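SusD superfamily protein (Bacteroides vulgatus ATCC 8482, PDB 3JQ0) probably binds glycans or other nutrients at the outer membrane as a SusD-family protein, although its exact ligand is not established. Local coordinates at residues Thr246-Gly250 against Lys251-Glu255; Pro414-Tyr417 against Thr418-Trp422; Leu455-Asp458 against Tyr459-Tyr463. One frame throughout, in Å; residues are numbered along the deposited sequence.

Contact 1: residues Thr246-Gly250 against Lys251-Glu255; sequences TIHNG and KDEYE
G250 and Y254 pair across a tight loop that closes in a classic beta bulge, where E253 and Y254 together face the single residue G250. The loop follows strand 243-247, and its backbone is the close-packed part. G250 N donates to Y254 O at 2.9 Å, and Y254 N returns a bond to G250 O. E253 N reaches the same G250 O at 3.0 Å but comes from above the carbonyl plane, so two N-H groups grip one oxygen. A CB on G250 would crowd E253 OE1 where it now stands. N249 meets Y254 with its OD1 at the edge of the ring, 3.6 Å from CD2, while its amide nitrogen is spent on the backbone oxygen of D357. R24 of helix 9-25 packs against both N249 and Y254.

The exposed residues K251, D252 and E253 make up the looser, solvent-facing part. K251 runs fully extended away from the turn, and the D252 side chain also leaves it. E253 folds back instead and makes the firm link here: its CG sits beside its own backbone N (chi1 -65°), and the carboxylate crosses the imidazole of H248 with the two planes 54° apart. This His-carboxylate hydrogen bond is nearly straight at 168°, and a bound glycerol, probably from the crystallisation liquor, lies beside H248. H248 NE2 meets E253 OE1 at 2.7 Å, in the imidazole plane, on the syn side of the carboxylate but tilted out of the carboxylate's own plane.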
loop_
_atom_site.group_PDB
_atom_site.type_symbol
_atom_site.label_atom_id
_atom_site.label_comp_id
_atom_site.label_asym_id
_atom_site.label_seq_id
_atom_site.Cartn_x
_atom_site.Cartn_y
_atom_site.Cartn_z
ATOM N N THR A 246 -3.195 -10.186 -3.024
ATOM C CA THR A 246 -3.616 -9.871 -1.668
ATOM C C THR A 246 -2.917 -10.804 -0.682
ATOM O O THR A 246 -2.757 -11.988 -0.965
ATOM C CB THR A 246 -5.174 -9.964 -1.586
ATOM O OG1 THR A 246 -5.585 -9.514 -0.303
ATOM C CG2 THR A 246 -5.725 -11.368 -1.889
ATOM N N ILE A 247 -2.483 -10.244 0.436
ATOM C CA ILE A 247 -1.801 -11.016 1.471
ATOM C C ILE A 247 -2.851 -11.723 2.325
ATOM O O ILE A 247 -3.682 -11.077 2.966
ATOM C CB ILE A 247 -0.936 -10.143 2.379
ATOM C CG1 ILE A 247 0.121 -9.387 1.616
ATOM C CG2 ILE A 247 -0.323 -10.945 3.518
ATOM C CD1 ILE A 247 1.088 -10.173 0.899
ATOM N N HIS A 248 -2.842 -13.058 2.312
ATOM C CA HIS A 248 -3.753 -13.852 3.130
ATOM C C HIS A 248 -3.356 -13.847 4.591
ATOM O O HIS A 248 -2.281 -14.287 4.926
ATOM C CB HIS A 248 -3.803 -15.289 2.636
ATOM C CG HIS A 248 -4.668 -16.165 3.510
ATOM N ND1 HIS A 248 -6.045 -16.081 3.569
ATOM C CD2 HIS A 248 -4.315 -16.988 4.507
ATOM C CE1 HIS A 248 -6.497 -16.959 4.443
ATOM N NE2 HIS A 248 -5.471 -17.477 5.067
ATOM N N ASN A 249 -4.246 -13.309 5.433
ATOM C CA ASN A 249 -4.140 -13.431 6.881
ATOM C C ASN A 249 -5.323 -14.285 7.350
ATOM O O ASN A 249 -6.281 -14.507 6.619
ATOM C CB ASN A 249 -4.121 -12.060 7.544
ATOM C CG ASN A 249 -3.020 -11.179 7.003
ATOM O OD1 ASN A 249 -1.830 -11.514 7.120
ATOM N ND2 ASN A 249 -3.388 -10.047 6.396
ATOM N N GLY A 250 -5.234 -14.793 8.569
ATOM C CA GLY A 250 -6.343 -15.598 9.036
ATOM C C GLY A 250 -6.120 -16.187 10.385
ATOM O O GLY A 250 -5.009 -16.234 10.892
ATOM N N LYS A 251 -7.216 -16.672 10.964
ATOM C CA LYS A 251 -7.211 -17.308 12.267
ATOM C C LYS A 251 -6.221 -18.491 12.262
ATOM O O LYS A 251 -6.199 -19.313 11.359
ATOM C CB LYS A 251 -8.635 -17.788 12.576
ATOM C CG LYS A 251 -8.864 -18.388 13.973
ATOM C CD LYS A 251 -10.265 -19.027 14.055
ATOM C CE LYS A 251 -10.574 -19.734 15.375
ATOM N NZ LYS A 251 -11.929 -20.315 15.201
ATOM N N ASP A 252 -5.340 -18.527 13.238
ATOM C CA ASP A 252 -4.366 -19.618 13.396
ATOM C C ASP A 252 -3.404 -19.687 12.222
ATOM O O ASP A 252 -2.784 -20.741 11.970
ATOM C CB ASP A 252 -5.057 -20.992 13.649
ATOM C CG ASP A 252 -5.946 -20.981 14.909
ATOM O OD1 ASP A 252 -5.581 -20.306 15.887
ATOM O OD2 ASP A 252 -7.025 -21.610 14.885
ATOM N N GLU A 253 -3.240 -18.572 11.502
ATOM C CA GLU A 253 -2.257 -18.474 10.419
ATOM C C GLU A 253 -1.392 -17.224 10.558
ATOM O O GLU A 253 -0.170 -17.324 10.705
ATOM C CB GLU A 253 -2.936 -18.458 9.088
ATOM C CG GLU A 253 -3.683 -19.714 8.719
ATOM C CD GLU A 253 -4.306 -19.573 7.347
ATOM O OE1 GLU A 253 -5.419 -18.980 7.285
ATOM O OE2 GLU A 253 -3.670 -20.038 6.350
ATOM N N TYR A 254 -1.995 -16.045 10.506
ATOM C CA TYR A 254 -1.238 -14.815 10.715
ATOM C C TYR A 254 -2.229 -13.702 10.981
ATOM O O TYR A 254 -3.253 -13.603 10.311
ATOM C CB TYR A 254 -0.402 -14.470 9.452
ATOM C CG TYR A 254 0.794 -13.652 9.724
ATOM C CD1 TYR A 254 1.913 -14.249 10.326
ATOM C CD2 TYR A 254 0.899 -12.322 9.321
ATOM C CE1 TYR A 254 3.041 -13.555 10.609
ATOM C CE2 TYR A 254 2.077 -11.620 9.579
ATOM C CZ TYR A 254 3.138 -12.246 10.223
ATOM O OH TYR A 254 4.303 -11.517 10.486
ATOM N N GLU A 255 -1.918 -12.854 11.941
ATOM C CA GLU A 255 -2.740 -11.663 12.167
ATOM C C GLU A 255 -2.339 -10.615 11.138
ATOM O O GLU A 255 -1.167 -10.541 10.758
ATOM C CB GLU A 255 -2.485 -11.135 13.597
ATOM C CG GLU A 255 -3.399 -9.996 13.948
ATOM C CD GLU A 255 -3.236 -9.416 15.336
ATOM O OE1 GLU A 255 -2.508 -9.982 16.166
ATOM O OE2 GLU A 255 -3.829 -8.318 15.547
#

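Contact 2: residues Pro414-Tyr417 against Thr418-Trp422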
loop_
_atom_site.group_PDB
_atom_site.type_symbol
_atom_site.label_atom_id
_atom_site.label_comp_id
_atom_site.label_asym_id
_atom_site.label_seq_id
_atom_site.Cartn_x
_atom_site.Cartn_y
_atom_site.Cartn_z
ATOM N N PRO A 414 -15.249 25.359 -4.120
ATOM C CA PRO A 414 -14.295 26.275 -3.486
ATOM C C PRO A 414 -14.176 26.146 -1.979
ATOM O O PRO A 414 -13.051 26.121 -1.444
ATOM C CB PRO A 414 -14.795 27.652 -3.918
ATOM C CG PRO A 414 -15.350 27.407 -5.272
ATOM C CD PRO A 414 -15.984 26.034 -5.207
ATOM N N GLU A 415 -15.288 26.013 -1.285
ATOM C CA GLU A 415 -15.235 25.925 0.176
ATOM C C GLU A 415 -14.466 24.658 0.612
ATOM O O GLU A 415 -13.629 24.706 1.525
ATOM C CB GLU A 415 -16.639 25.924 0.815
ATOM C CG GLU A 415 -16.581 25.878 2.323
ATOM C CD GLU A 415 -17.935 25.915 2.988
ATOM O OE1 GLU A 415 -18.935 26.224 2.294
ATOM O OE2 GLU A 415 -17.974 25.634 4.226
ATOM N N PHE A 416 -14.770 23.511 -0.001
ATOM C CA PHE A 416 -14.144 22.285 0.422
ATOM C C PHE A 416 -12.609 22.374 0.219
ATOM O O PHE A 416 -11.826 21.863 1.050
ATOM C CB PHE A 416 -14.702 21.122 -0.394
ATOM C CG PHE A 416 -14.088 19.818 0.020
ATOM C CD1 PHE A 416 -14.572 19.102 1.110
ATOM C CD2 PHE A 416 -12.975 19.338 -0.675
ATOM C CE1 PHE A 416 -13.955 17.933 1.511
ATOM C CE2 PHE A 416 -12.364 18.166 -0.234
ATOM C CZ PHE A 416 -12.860 17.453 0.823
ATOM N N TYR A 417 -12.163 22.922 -0.910
ATOM C CA TYR A 417 -10.771 22.978 -1.239
ATOM C C TYR A 417 -9.999 24.124 -0.611
ATOM O O TYR A 417 -8.777 24.177 -0.697
ATOM C CB TYR A 417 -10.532 22.872 -2.766
ATOM C CG TYR A 417 -10.969 21.486 -3.259
ATOM C CD1 TYR A 417 -10.202 20.338 -2.999
ATOM C CD2 TYR A 417 -12.177 21.302 -3.911
ATOM C CE1 TYR A 417 -10.639 19.104 -3.356
ATOM C CE2 TYR A 417 -12.621 20.036 -4.269
ATOM C CZ TYR A 417 -11.835 18.931 -3.960
ATOM O OH TYR A 417 -12.285 17.648 -4.257
ATOM N N THR A 418 -10.701 25.056 -0.004
ATOM C CA THR A 418 -10.068 26.122 0.791
ATOM C C THR A 418 -9.459 25.546 2.063
ATOM O O THR A 418 -10.060 24.702 2.730
ATOM C CB THR A 418 -11.092 27.222 1.102
ATOM O OG1 THR A 418 -11.457 27.839 -0.129
ATOM C CG2 THR A 418 -10.500 28.288 2.030
ATOM N N ASP A 419 -8.247 26.004 2.387
ATOM C CA ASP A 419 -7.544 25.553 3.594
ATOM C C ASP A 419 -7.464 24.031 3.627
ATOM O O ASP A 419 -7.718 23.399 4.663
ATOM C CB ASP A 419 -8.205 26.099 4.872
ATOM C CG ASP A 419 -8.161 27.611 4.962
ATOM O OD1 ASP A 419 -7.160 28.208 4.526
ATOM O OD2 ASP A 419 -9.142 28.199 5.470
ATOM N N ASN A 420 -7.147 23.448 2.455
ATOM C CA ASN A 420 -7.085 22.007 2.318
ATOM C C ASN A 420 -5.707 21.640 1.837
ATOM O O ASN A 420 -5.422 21.685 0.641
ATOM C CB ASN A 420 -8.144 21.493 1.382
ATOM C CG ASN A 420 -8.257 20.006 1.380
ATOM O OD1 ASN A 420 -7.281 19.305 1.666
ATOM N ND2 ASN A 420 -9.470 19.485 1.124
ATOM N N LYS A 421 -4.813 21.327 2.776
ATOM C CA LYS A 421 -3.416 21.110 2.401
ATOM C C LYS A 421 -3.177 19.754 1.756
ATOM O O LYS A 421 -2.067 19.510 1.279
ATOM C CB LYS A 421 -2.455 21.289 3.574
ATOM C CG LYS A 421 -2.500 20.140 4.573
ATOM C CD LYS A 421 -1.270 20.127 5.489
ATOM C CE LYS A 421 -1.101 18.802 6.248
ATOM N NZ LYS A 421 0.132 18.864 7.109
ATOM N N TRP A 422 -4.168 18.873 1.763
ATOM C CA TRP A 422 -4.014 17.518 1.272
ATOM C C TRP A 422 -4.285 17.300 -0.223
ATOM O O TRP A 422 -3.932 16.270 -0.756
ATOM C CB TRP A 422 -4.894 16.549 2.098
ATOM C CG TRP A 422 -4.465 16.477 3.521
ATOM C CD1 TRP A 422 -3.514 15.668 4.047
ATOM C CD2 TRP A 422 -4.945 17.259 4.610
ATOM N NE1 TRP A 422 -3.369 15.894 5.392
ATOM C CE2 TRP A 422 -4.252 16.870 5.774
ATOM C CE3 TRP A 422 -5.951 18.228 4.730
ATOM C CZ2 TRP A 422 -4.471 17.463 7.003
ATOM C CZ3 TRP A 422 -6.181 18.790 5.930
ATOM C CH2 TRP A 422 -5.449 18.406 7.067
HETATM O O HOH W 1 -5.880 24.865 0.202
#
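A short helix, 414-417, ends here in a type II beta turn from Y417 to N420, and T418 is the first residue to leave helical backbone angles. T418 holds P414 O twice. Its hydroxyl OG1 donates at 2.7 Å from above the carbonyl plane, and its backbone N donates to the same oxygen at 3.0 Å. The hydroxyl can reach back over the last turn because OG1 lies beside the T418 backbone N (chi1 -66°). A further, weak bond runs from T418 N to E415 O.

The turn then brings N420 back against the helix end, beside F416. CG of N420 is anti to its backbone N (chi1 -171°), which sends the amide back toward F416: ND2 gives a weak bond to F416 O at 3.3 Å and stands 3.5 Å from F416 CE2, the ring and amide planes 62° apart. The stronger partner of ND2 is the backbone oxygen of K307, whose NZ in turn binds F416 O and T418 O. With an alanine here, K307 O and F416 O would probably lose their amide donor and W422 N its side-chain acceptor, opening the Asx turn that N420 makes.

F416 CD2 sits over the centre of the Y417 ring, and Y417 OH goes on to D411, K436 and R440. A water bridges the turn, accepting from N420 N and lying 3.1 Å from Y417 O. The other end of the N420 amide closes the Asx turn: OD1 accepts from W422 N at 3.1 Å, in the carbonyl plane of the side chain.

Contact 3: residues Leu455-Asp458 against Tyr459-Tyr463; sequences LGWD and YVHQY. With SO4 (sulfate ion), chain G.
Contacts from one turn to the next, between W457 and H461 and between L455 and Y459, build the start of helix 457-463 just where helix 448-455 stops. G456 is the joint, the first residue after one helix and the N-cap position of the next. Its positive phi of 117° would jam a CB against the preceding carbonyl, and that CB would also strike the sulfate. The sulfate, probably from the crystallisation liquor, sits at the new helix's N-terminus, where W457 N donates to O1 at 2.9 Å; Q199 NE2 also hydrogen-bonds the sulfate.

Behind the cap the helical bonds set in: V460 N to G456 O, nearly straight at 173°, then H461 N to W457 O at 2.8 Å and Q462 N to D458 O. On one side, H461 CB lies over a face of the indole, 3.7 Å from the centroid of the six-membered ring of W457, a CH-pi contact. The imidazole follows almost parallel to that ring (16°) but strongly displaced, with centroids 4.7 Å apart; W457 CZ2 lies 3.5 Å from H461 CG. Having CG anti to the backbone N on both residues brings the two side chains to meet, crossing obliquely. V460 CG1 adds a looser touch on W457 CZ3 at 4.0 Å. On another side Y459 CD2 packs on L455 CB at 3.5 Å.

L455 and Y459 together lean on L435 of helix 430-441, Q462 and Y463 both bond E432 of that helix, and V460 rests on W449 of helix 448-455.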
loop_
_atom_site.group_PDB
_atom_site.type_symbol
_atom_site.label_atom_id
_atom_site.label_comp_id
_atom_site.label_asym_id
_atom_site.label_seq_id
_atom_site.Cartn_x
_atom_site.Cartn_y
_atom_site.Cartn_z
ATOM N N LEU A 455 6.044 11.285 -8.535
ATOM C CA LEU A 455 5.881 12.520 -9.288
ATOM C C LEU A 455 6.944 13.542 -9.062
ATOM O O LEU A 455 7.153 14.414 -9.926
ATOM C CB LEU A 455 4.464 13.092 -9.122
ATOM C CG LEU A 455 3.364 12.256 -9.791
ATOM C CD1 LEU A 455 1.969 12.909 -9.561
ATOM C CD2 LEU A 455 3.609 11.993 -11.276
ATOM N N GLY A 456 7.657 13.468 -7.935
ATOM C CA GLY A 456 8.872 14.207 -7.748
ATOM C C GLY A 456 8.830 15.232 -6.621
ATOM O O GLY A 456 7.801 15.400 -5.952
ATOM N N TRP A 457 9.939 15.950 -6.473
ATOM C CA TRP A 457 10.136 16.833 -5.325
ATOM C C TRP A 457 8.995 17.848 -5.178
ATOM O O TRP A 457 8.552 18.112 -4.060
ATOM C CB TRP A 457 11.467 17.574 -5.416
ATOM C CG TRP A 457 11.612 18.686 -4.417
ATOM C CD1 TRP A 457 11.697 20.032 -4.679
ATOM C CD2 TRP A 457 11.598 18.580 -2.981
ATOM N NE1 TRP A 457 11.774 20.745 -3.512
ATOM C CE2 TRP A 457 11.742 19.882 -2.447
ATOM C CE3 TRP A 457 11.484 17.508 -2.079
ATOM C CZ2 TRP A 457 11.739 20.146 -1.093
ATOM C CZ3 TRP A 457 11.489 17.776 -0.738
ATOM C CH2 TRP A 457 11.610 19.083 -0.253
ATOM N N ASP A 458 8.507 18.442 -6.266
ATOM C CA ASP A 458 7.460 19.444 -6.104
ATOM C C ASP A 458 6.255 18.903 -5.357
ATOM O O ASP A 458 5.682 19.600 -4.523
ATOM C CB ASP A 458 7.031 19.983 -7.440
ATOM C CG ASP A 458 8.154 20.756 -8.163
ATOM O OD1 ASP A 458 9.077 21.236 -7.514
ATOM O OD2 ASP A 458 8.004 20.930 -9.383
ATOM N N TYR A 459 5.910 17.638 -5.635
ATOM C CA TYR A 459 4.789 16.998 -4.979
ATOM C C TYR A 459 5.143 16.480 -3.582
ATOM O O TYR A 459 4.358 16.636 -2.645
ATOM C CB TYR A 459 4.248 15.866 -5.859
ATOM C CG TYR A 459 3.735 16.366 -7.195
ATOM C CD1 TYR A 459 2.466 16.877 -7.367
ATOM C CD2 TYR A 459 4.585 16.466 -8.289
ATOM C CE1 TYR A 459 2.055 17.399 -8.602
ATOM C CE2 TYR A 459 4.211 17.000 -9.478
ATOM C CZ TYR A 459 2.931 17.454 -9.653
ATOM O OH TYR A 459 2.503 17.970 -10.866
ATOM N N VAL A 460 6.311 15.882 -3.421
ATOM C CA VAL A 460 6.817 15.528 -2.100
ATOM C C VAL A 460 6.748 16.735 -1.169
ATOM O O VAL A 460 6.346 16.597 -0.007
ATOM C CB VAL A 460 8.242 14.959 -2.184
ATOM C CG1 VAL A 460 8.841 14.808 -0.786
ATOM C CG2 VAL A 460 8.307 13.674 -2.964
ATOM N N HIS A 461 7.172 17.899 -1.636
ATOM C CA HIS A 461 7.245 19.073 -0.797
ATOM C C HIS A 461 5.864 19.618 -0.453
ATOM O O HIS A 461 5.666 20.152 0.621
ATOM C CB HIS A 461 8.163 20.073 -1.471
ATOM C CG HIS A 461 8.470 21.284 -0.650
ATOM N ND1 HIS A 461 8.837 21.223 0.675
ATOM C CD2 HIS A 461 8.518 22.587 -0.995
ATOM C CE1 HIS A 461 9.091 22.435 1.113
ATOM N NE2 HIS A 461 8.873 23.289 0.131
ATOM N N GLN A 462 4.920 19.515 -1.371
ATOM C CA GLN A 462 3.551 19.913 -1.075
ATOM C C GLN A 462 2.926 19.054 0.000
ATOM O O GLN A 462 2.130 19.539 0.830
ATOM C CB GLN A 462 2.643 19.774 -2.341
ATOM C CG GLN A 462 2.851 20.790 -3.398
ATOM C CD GLN A 462 1.938 20.687 -4.590
ATOM O OE1 GLN A 462 2.004 21.585 -5.428
ATOM N NE2 GLN A 462 1.130 19.643 -4.730
ATOM N N TYR A 463 3.218 17.742 -0.046
ATOM C CA TYR A 463 2.434 16.744 0.668
ATOM C C TYR A 463 3.251 15.956 1.705
ATOM O O TYR A 463 2.845 14.890 2.125
ATOM C CB TYR A 463 1.748 15.844 -0.331
ATOM C CG TYR A 463 0.762 16.580 -1.267
ATOM C CD1 TYR A 463 -0.191 17.447 -0.743
ATOM C CD2 TYR A 463 0.776 16.322 -2.633
ATOM C CE1 TYR A 463 -1.101 18.083 -1.572
ATOM C CE2 TYR A 463 -0.110 16.951 -3.454
ATOM C CZ TYR A 463 -1.067 17.815 -2.931
ATOM O OH TYR A 463 -1.991 18.448 -3.765
HETATM S S SO4 G . 12.252 15.353 -9.391
HETATM O O1 SO4 G . 12.346 15.340 -7.902
HETATM O O2 SO4 G . 13.337 16.076 -10.019
HETATM O O3 SO4 G . 12.218 13.988 -9.782
HETATM O O4 SO4 G . 10.953 15.867 -9.816
#

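The three contacts follow one another along the chain without interleaving. Contact 1, after strand 243-247, lies across the chain's centre from the other two: its centre is about 39 Å from that of contact 2 and about 35 Å from that of contact 3. Contacts 2 and 3 are neighbours, with centres about 18 Å apart, and they touch where K421 O and W422 O pack on CE1 of Y463. Helix 430-441 borders both, meeting F416 and W422 from one and L455 and Y459 from the other. The end of the loop after helix 414-417, at W422, is thus tied to the helices around contact 3, while the turn itself stays at the surface.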